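Long-range contacts in virulence protein STM3117 (Salmonella enterica subsp. enterica serovar Typhimurium, PDB 3HUH), which promotes replication of the bacterium inside host macrophages and may take part in the biosynthesis and modification of cell-wall peptidoglycan: residues Pro82-Ala87 with Asp132-Leu137; Val28-Asp33 with His69-Glu74; Met126-Arg131 with Ile138-Tyr143. All blocks are in the same frame, centred on the assembly; numbering follows the deposited sequence.

Contact 1: residues Pro82-Ala87 with Asp132-Leu137; sequences PTPGSA and DPDGNL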
# COMPACT_ATOMS: atom_id res chain seq x y z
N PRO A 82 10.62 8.33 4.70
CA PRO A 82 10.88 7.15 3.87
C PRO A 82 11.70 6.17 4.71
O PRO A 82 12.79 6.52 5.16
CB PRO A 82 11.68 7.72 2.70
CG PRO A 82 11.21 9.14 2.62
CD PRO A 82 11.17 9.54 4.07
N THR A 83 11.19 4.96 4.88
CA THR A 83 11.86 3.99 5.72
C THR A 83 11.80 2.55 5.21
O THR A 83 10.73 1.97 5.07
CB THR A 83 11.24 4.01 7.14
OG1 THR A 83 11.28 5.34 7.67
CG2 THR A 83 12.00 3.06 8.08
N PRO A 84 12.97 1.95 4.93
CA PRO A 84 12.95 0.56 4.45
C PRO A 84 12.42 -0.32 5.58
O PRO A 84 12.77 -0.10 6.75
CB PRO A 84 14.42 0.28 4.15
CG PRO A 84 14.94 1.63 3.73
CD PRO A 84 14.31 2.54 4.76
N GLY A 85 11.58 -1.30 5.25
CA GLY A 85 11.04 -2.19 6.26
C GLY A 85 9.85 -1.67 7.05
O GLY A 85 9.45 -2.27 8.04
N SER A 86 9.27 -0.56 6.60
CA SER A 86 8.13 0.04 7.29
C SER A 86 6.77 -0.36 6.71
O SER A 86 5.73 0.04 7.22
CB SER A 86 8.25 1.57 7.27
OG SER A 86 8.18 2.08 5.95
N ALA A 87 6.78 -1.15 5.63
CA ALA A 87 5.54 -1.58 5.00
C ALA A 87 4.98 -2.86 5.60
O ALA A 87 5.73 -3.75 6.01
CB ALA A 87 5.74 -1.74 3.50
N ASP A 132 10.14 -9.33 3.24
CA ASP A 132 10.94 -9.10 2.05
C ASP A 132 12.36 -8.75 2.49
O ASP A 132 12.65 -8.71 3.69
CB ASP A 132 10.29 -8.02 1.15
CG ASP A 132 10.46 -6.60 1.66
OD1 ASP A 132 11.01 -6.38 2.76
OD2 ASP A 132 10.03 -5.68 0.92
N PRO A 133 13.27 -8.51 1.54
CA PRO A 133 14.66 -8.18 1.89
C PRO A 133 14.91 -7.05 2.87
O PRO A 133 15.92 -7.05 3.59
CB PRO A 133 15.29 -7.91 0.53
CG PRO A 133 14.57 -8.87 -0.35
CD PRO A 133 13.13 -8.67 0.08
N ASP A 134 13.98 -6.10 2.93
CA ASP A 134 14.14 -4.95 3.83
C ASP A 134 13.40 -5.11 5.15
O ASP A 134 13.48 -4.24 6.01
CB ASP A 134 13.69 -3.67 3.11
CG ASP A 134 14.63 -3.29 1.98
OD1 ASP A 134 15.60 -2.54 2.23
OD2 ASP A 134 14.41 -3.75 0.84
N GLY A 135 12.68 -6.21 5.31
CA GLY A 135 11.96 -6.42 6.55
C GLY A 135 10.49 -6.07 6.50
O GLY A 135 9.79 -6.16 7.51
N ASN A 136 10.01 -5.64 5.33
CA ASN A 136 8.59 -5.32 5.20
C ASN A 136 7.81 -6.60 5.46
O ASN A 136 8.25 -7.70 5.09
CB ASN A 136 8.27 -4.82 3.79
CG ASN A 136 8.97 -3.51 3.45
OD1 ASN A 136 9.58 -3.37 2.39
ND2 ASN A 136 8.87 -2.54 4.35
N LEU A 137 6.66 -6.48 6.11
CA LEU A 137 5.84 -7.65 6.39
C LEU A 137 4.91 -7.86 5.20
O LEU A 137 4.18 -6.95 4.79
CB LEU A 137 5.02 -7.44 7.66
CG LEU A 137 4.17 -8.64 8.09
CD1 LEU A 137 5.07 -9.81 8.48
CD2 LEU A 137 3.28 -8.24 9.25
O HOH W 1 15.36 -2.38 6.93
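Leu137 N donates to Ala87 O across the contact (2.9 Å, N-H...O 150°). This bond lies where strands 88-93 and 137-142 start their parallel pairing, which Leu137 continues with a backbone bond to Leu89. A water adds a second polar link: it donates to Asp134 O at 2.8 Å and, weakly, to Pro84 O.

Each loop is shaped by its own hydrogen bonds. Asp132 opens a type I turn and an Asx turn: its OD1 is gripped from opposite faces of the carboxylate by Asp134 N (3.0 Å) and Asn136 N (2.9 Å), while OD2 is bonded to Tyr41 OH of helix 34-43. In the type II turn Thr83-Ser86, Thr83 O accepts from both Ser86 N and Ser86 OG, the hydroxyl approaching in the carbonyl plane on a lone pair at 2.7 Å. In this fold of the vicinal oxygen chelate (VOC) superfamily, Pro82-Ala87 belongs to the connection between the two four-stranded sheets, and Asp132-Leu137 is the hairpin bend of the second.

Several close approaches involve carbon. Gly85 CA sits 3.2 Å from Asp134 O; at its phi of 81° a CB would be jammed against Pro84 O and would also clash with Asp134 O, which accounts for a glycine in this turn. Pro84 CB meets Asp134 OD1 at 3.6 Å, an oxygen whose hydrogen-bond partner is Ser32 N. Asn136 CB lies against Ala87 O at 3.5 Å. On the dimer side, Gly85 O is hydrogen-bonded to Ser80 OG of the second subunit.

Contact 2: residues Val28-Asp33 with His69-Glu74; sequences VLTVSD and HQQEME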
# COMPACT_ATOMS: atom_id res chain seq x y z
N VAL A 28 4.59 3.29 -2.99
CA VAL A 28 6.03 3.32 -3.13
C VAL A 28 6.75 2.69 -1.94
O VAL A 28 6.48 3.02 -0.79
CB VAL A 28 6.54 4.78 -3.27
CG1 VAL A 28 8.07 4.79 -3.36
CG2 VAL A 28 5.95 5.42 -4.52
N LEU A 29 7.65 1.77 -2.25
CA LEU A 29 8.46 1.14 -1.23
C LEU A 29 9.86 1.73 -1.34
O LEU A 29 10.40 1.84 -2.44
CB LEU A 29 8.55 -0.38 -1.44
CG LEU A 29 7.31 -1.22 -1.16
CD1 LEU A 29 7.62 -2.70 -1.42
CD2 LEU A 29 6.87 -1.02 0.29
N THR A 30 10.42 2.15 -0.22
CA THR A 30 11.78 2.69 -0.21
C THR A 30 12.65 1.53 0.26
O THR A 30 12.45 0.98 1.34
CB THR A 30 11.89 3.89 0.74
OG1 THR A 30 11.05 4.93 0.24
CG2 THR A 30 13.33 4.40 0.81
N VAL A 31 13.61 1.16 -0.57
CA VAL A 31 14.47 0.01 -0.28
C VAL A 31 15.97 0.30 -0.32
O VAL A 31 16.42 1.27 -0.93
CB VAL A 31 14.15 -1.14 -1.27
CG1 VAL A 31 12.68 -1.52 -1.15
CG2 VAL A 31 14.46 -0.70 -2.70
N SER A 32 16.74 -0.56 0.34
CA SER A 32 18.19 -0.38 0.36
C SER A 32 18.82 -0.73 -0.99
O SER A 32 19.74 -0.05 -1.45
CB SER A 32 18.83 -1.21 1.48
OG SER A 32 18.60 -2.60 1.31
N ASP A 33 18.32 -1.79 -1.62
CA ASP A 33 18.85 -2.22 -2.91
C ASP A 33 17.73 -2.70 -3.85
O ASP A 33 17.16 -3.77 -3.66
CB ASP A 33 19.86 -3.34 -2.71
CG ASP A 33 20.60 -3.68 -3.99
OD1 ASP A 33 21.49 -2.90 -4.39
OD2 ASP A 33 20.28 -4.72 -4.60
N HIS A 69 11.80 3.01 -4.76
CA HIS A 69 12.73 4.13 -4.56
C HIS A 69 13.90 3.52 -3.82
O HIS A 69 13.71 2.82 -2.81
CB HIS A 69 12.16 5.22 -3.65
CG HIS A 69 11.21 6.17 -4.31
ND1 HIS A 69 10.77 6.03 -5.60
CD2 HIS A 69 10.59 7.27 -3.81
CE1 HIS A 69 9.92 7.00 -5.88
NE2 HIS A 69 9.79 7.77 -4.81
N GLN A 70 15.12 3.76 -4.28
CA GLN A 70 16.27 3.23 -3.57
C GLN A 70 16.79 4.33 -2.66
O GLN A 70 16.75 5.51 -3.01
CB GLN A 70 17.36 2.79 -4.56
CG GLN A 70 18.60 2.21 -3.90
CD GLN A 70 19.49 1.49 -4.90
OE1 GLN A 70 19.18 0.38 -5.33
NE2 GLN A 70 20.59 2.13 -5.29
N GLN A 71 17.27 3.97 -1.48
CA GLN A 71 17.79 4.99 -0.58
C GLN A 71 18.91 5.75 -1.29
O GLN A 71 19.66 5.18 -2.08
CB GLN A 71 18.32 4.35 0.70
CG GLN A 71 17.22 3.75 1.56
CD GLN A 71 17.74 3.25 2.89
OE1 GLN A 71 18.50 2.28 2.95
NE2 GLN A 71 17.33 3.91 3.97
N GLU A 72 18.98 7.05 -1.00
CA GLU A 72 19.97 7.96 -1.57
C GLU A 72 19.56 8.45 -2.96
O GLU A 72 20.25 9.28 -3.55
CB GLU A 72 21.35 7.32 -1.60
CG GLU A 72 21.86 6.94 -0.22
CD GLU A 72 21.91 8.12 0.74
OE1 GLU A 72 22.70 9.06 0.49
OE2 GLU A 72 21.17 8.11 1.74
N MET A 73 18.46 7.93 -3.48
CA MET A 73 17.95 8.41 -4.77
C MET A 73 16.44 8.28 -4.84
O MET A 73 15.87 7.81 -5.82
CB MET A 73 18.64 7.71 -5.95
CG MET A 73 18.42 6.23 -6.14
SD MET A 73 19.46 5.62 -7.52
CE MET A 73 18.84 6.60 -8.91
N GLU A 74 15.79 8.75 -3.78
CA GLU A 74 14.33 8.73 -3.68
C GLU A 74 13.72 9.92 -4.42
O GLU A 74 14.05 11.07 -4.14
CB GLU A 74 13.93 8.76 -2.20
CG GLU A 74 14.53 7.62 -1.39
CD GLU A 74 14.46 7.85 0.10
OE1 GLU A 74 15.05 7.04 0.85
OE2 GLU A 74 13.83 8.83 0.53
O HOH W 2 20.20 -1.89 -6.99
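The ends of two neighbouring parallel strands, 21-31 and 64-70, meet here, with Thr30 paired to His69 and Val31 to Gln70. His69 N donates to Leu29 O, His69 O accepts from Val31 N at 2.8 Å, and Gln71 N donates to Val31 O.

Val28 and His69 form a CH-pi contact. With CG1 anti to the backbone N (chi1 178°), that methyl lies over the centre of the imidazole, 3.5 Å from Val28 CG1 to the His69 ring centroid and 8° off the normal. Phe75 meets the same ring edge-to-face.

Within the chain, strand 21-31 is the outermost of the first four-stranded sheet of the VOC fold, with Val28 making backbone bonds to the second subunit; it runs toward helix 34-43, N-capped by Asp33. Gln70 stretches alongside Asp33, amide and carboxylate planes 17° apart; Gln70 OE1 accepts from Ile34 N and from a water at 3.0 Å, which also donates weakly to Asp33 OD1. Asp33 OD2 bonds to Thr36 OG1.

Beyond the strand end, the type II turn Gln70-Met73 brings Glu74 back: its OE1 touches Thr30 CG2 at 3.2 Å, the two side chains crossing at about a right angle, while OE2 forms a salt bridge to Lys78.

Contact 3: residues Met126-Arg131 with Ile138-Tyr143; sequences MSIYIR and IEISQY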
# COMPACT_ATOMS: atom_id res chain seq x y z
N MET A 126 -7.31 -16.65 4.81
CA MET A 126 -6.31 -17.49 5.46
C MET A 126 -5.01 -16.83 5.04
O MET A 126 -4.74 -16.68 3.85
CB MET A 126 -6.35 -18.93 4.93
CG MET A 126 -5.43 -19.90 5.72
SD MET A 126 -5.88 -20.10 7.49
CE MET A 126 -7.60 -20.01 7.36
N SER A 127 -4.20 -16.42 6.02
CA SER A 127 -2.97 -15.71 5.72
C SER A 127 -1.67 -16.39 6.12
O SER A 127 -1.61 -17.10 7.13
CB SER A 127 -2.98 -14.34 6.40
OG SER A 127 -4.08 -13.55 5.99
N ILE A 128 -0.64 -16.14 5.32
CA ILE A 128 0.69 -16.65 5.59
C ILE A 128 1.54 -15.38 5.55
O ILE A 128 1.34 -14.52 4.69
CB ILE A 128 1.14 -17.65 4.50
CG1 ILE A 128 2.46 -18.31 4.92
CG2 ILE A 128 1.27 -16.96 3.16
CD1 ILE A 128 2.33 -19.17 6.17
N TYR A 129 2.47 -15.24 6.49
CA TYR A 129 3.32 -14.05 6.56
C TYR A 129 4.79 -14.34 6.32
O TYR A 129 5.33 -15.31 6.85
CB TYR A 129 3.22 -13.39 7.94
CG TYR A 129 1.86 -12.88 8.35
CD1 TYR A 129 1.55 -11.52 8.25
CD2 TYR A 129 0.91 -13.74 8.89
CE1 TYR A 129 0.33 -11.03 8.70
CE2 TYR A 129 -0.32 -13.25 9.34
CZ TYR A 129 -0.60 -11.90 9.24
OH TYR A 129 -1.79 -11.41 9.72
N ILE A 130 5.42 -13.49 5.52
CA ILE A 130 6.85 -13.60 5.25
C ILE A 130 7.39 -12.17 5.24
O ILE A 130 6.63 -11.21 5.41
CB ILE A 130 7.16 -14.27 3.88
CG1 ILE A 130 6.50 -13.48 2.74
CG2 ILE A 130 6.69 -15.71 3.89
CD1 ILE A 130 6.81 -14.02 1.36
N ARG A 131 8.70 -12.03 5.08
CA ARG A 131 9.29 -10.71 5.04
C ARG A 131 10.12 -10.54 3.78
O ARG A 131 10.72 -11.51 3.30
CB ARG A 131 10.19 -10.47 6.25
CG ARG A 131 9.42 -10.27 7.54
CD ARG A 131 10.32 -9.83 8.68
NE ARG A 131 9.59 -9.84 9.94
CZ ARG A 131 8.65 -8.96 10.27
NH1 ARG A 131 8.33 -7.97 9.44
NH2 ARG A 131 8.01 -9.08 11.43
N ILE A 138 4.96 -9.07 4.64
CA ILE A 138 4.12 -9.40 3.50
C ILE A 138 3.16 -10.51 3.90
O ILE A 138 3.57 -11.61 4.26
CB ILE A 138 4.97 -9.87 2.30
CG1 ILE A 138 6.01 -8.80 1.95
CG2 ILE A 138 4.07 -10.17 1.12
CD1 ILE A 138 5.44 -7.43 1.63
N GLU A 139 1.87 -10.20 3.84
CA GLU A 139 0.81 -11.12 4.18
C GLU A 139 0.21 -11.61 2.87
O GLU A 139 -0.32 -10.81 2.10
CB GLU A 139 -0.25 -10.39 5.02
CG GLU A 139 -1.40 -11.25 5.54
CD GLU A 139 -2.46 -10.45 6.30
OE1 GLU A 139 -2.23 -9.24 6.55
OE2 GLU A 139 -3.52 -11.02 6.66
N ILE A 140 0.33 -12.91 2.60
CA ILE A 140 -0.23 -13.48 1.37
C ILE A 140 -1.48 -14.24 1.81
O ILE A 140 -1.40 -15.15 2.65
CB ILE A 140 0.77 -14.42 0.68
CG1 ILE A 140 2.04 -13.63 0.33
CG2 ILE A 140 0.16 -14.97 -0.60
CD1 ILE A 140 3.21 -14.49 -0.10
N SER A 141 -2.63 -13.89 1.25
CA SER A 141 -3.88 -14.49 1.68
C SER A 141 -4.85 -14.95 0.60
O SER A 141 -4.87 -14.43 -0.51
CB SER A 141 -4.60 -13.50 2.59
OG SER A 141 -3.68 -12.86 3.47
N GLN A 142 -5.68 -15.93 0.96
CA GLN A 142 -6.70 -16.44 0.06
C GLN A 142 -8.03 -16.31 0.79
O GLN A 142 -8.13 -16.65 1.97
CB GLN A 142 -6.45 -17.91 -0.28
CG GLN A 142 -7.59 -18.55 -1.07
CD GLN A 142 -7.35 -20.01 -1.36
OE1 GLN A 142 -6.84 -20.75 -0.52
NE2 GLN A 142 -7.73 -20.45 -2.56
N TYR A 143 -9.05 -15.82 0.10
CA TYR A 143 -10.36 -15.67 0.72
C TYR A 143 -11.00 -17.04 0.94
O TYR A 143 -10.86 -17.90 0.05
CB TYR A 143 -11.28 -14.80 -0.14
CG TYR A 143 -11.25 -13.34 0.24
CD1 TYR A 143 -10.34 -12.47 -0.35
CD2 TYR A 143 -12.09 -12.85 1.23
CE1 TYR A 143 -10.26 -11.13 0.04
CE2 TYR A 143 -12.02 -11.52 1.64
CZ TYR A 143 -11.11 -10.67 1.04
OH TYR A 143 -11.05 -9.36 1.45
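Glu139 reaches Ser127 with its chain extended: CG is anti to the backbone N (chi1 -176°), and chi2 keeps CD in line beyond it. Ser127 OG, anti to its carbonyl carbon, leans toward that carboxylate. The two residues belong to the antiparallel hairpin of strands 123-131 and 137-142, the middle pair of the second four-stranded sheet in this VOC fold.

Six backbone hydrogen bonds hold the strands, two each in the hydrogen-bonded pairs Met126-Gln142, Ile128-Ile140 and Ile130-Ile138. The shortest are Ile140 N to Ile128 O and Ile138 N to Ile130 O, both 2.8 Å. The strand directions differ by 156°.

The isoleucines form the apolar middle of one face, with Met126 and Gln142 at its end. Ile128 CG2 packs on Ile140 CB at 3.6 Å, the two running alongside each other in the same direction, whereas Ile130 crosses Ile140 obliquely, CD1 to CD1 at 3.9 Å. Helix 97-106 packs on this face, with Ile104 touching both Ile128 and Ile130.

The face with Ser127, Tyr129, Glu139 and Ser141 is polar at its middle. Glu139 CG lies over one face of the Tyr129 ring, offset toward the rim, as a CH-pi contact of 4.0 Å from Glu139 CG to the ring centroid. Ring and carboxylate planes are 24° apart, and Tyr129 OH is hydrogen-bonded to Arg118 NE. Glu139 also packs against His26 of the second subunit, which places this face at the dimer interface. Two hydrogen bonds in a row cross the strands: Ser141 OG donates to Ser127 OG at 2.6 Å, and Ser127 OG donates to the anti lone pair of Glu139 OE2 at 2.7 Å.

In the fold
Contact 1 lies between the other two: its centre is about 10 Å from that of contact 2 and about 16 Å from that of contact 3. Pro84 CG of contact 1 packs against Gln71 NE2 of contact 2 at 3.3 Å, bringing the connection between the sheets up to the turn that follows strand 64-70. On the other side, Leu137 CD2 packs on Tyr129 CD1 of contact 3 at 3.8 Å. Contacts 2 and 3, one in each four-stranded sheet, lie on opposite sides of the chain's centre, with centres about 24 Å apart, and do not touch. All three reach the second subunit.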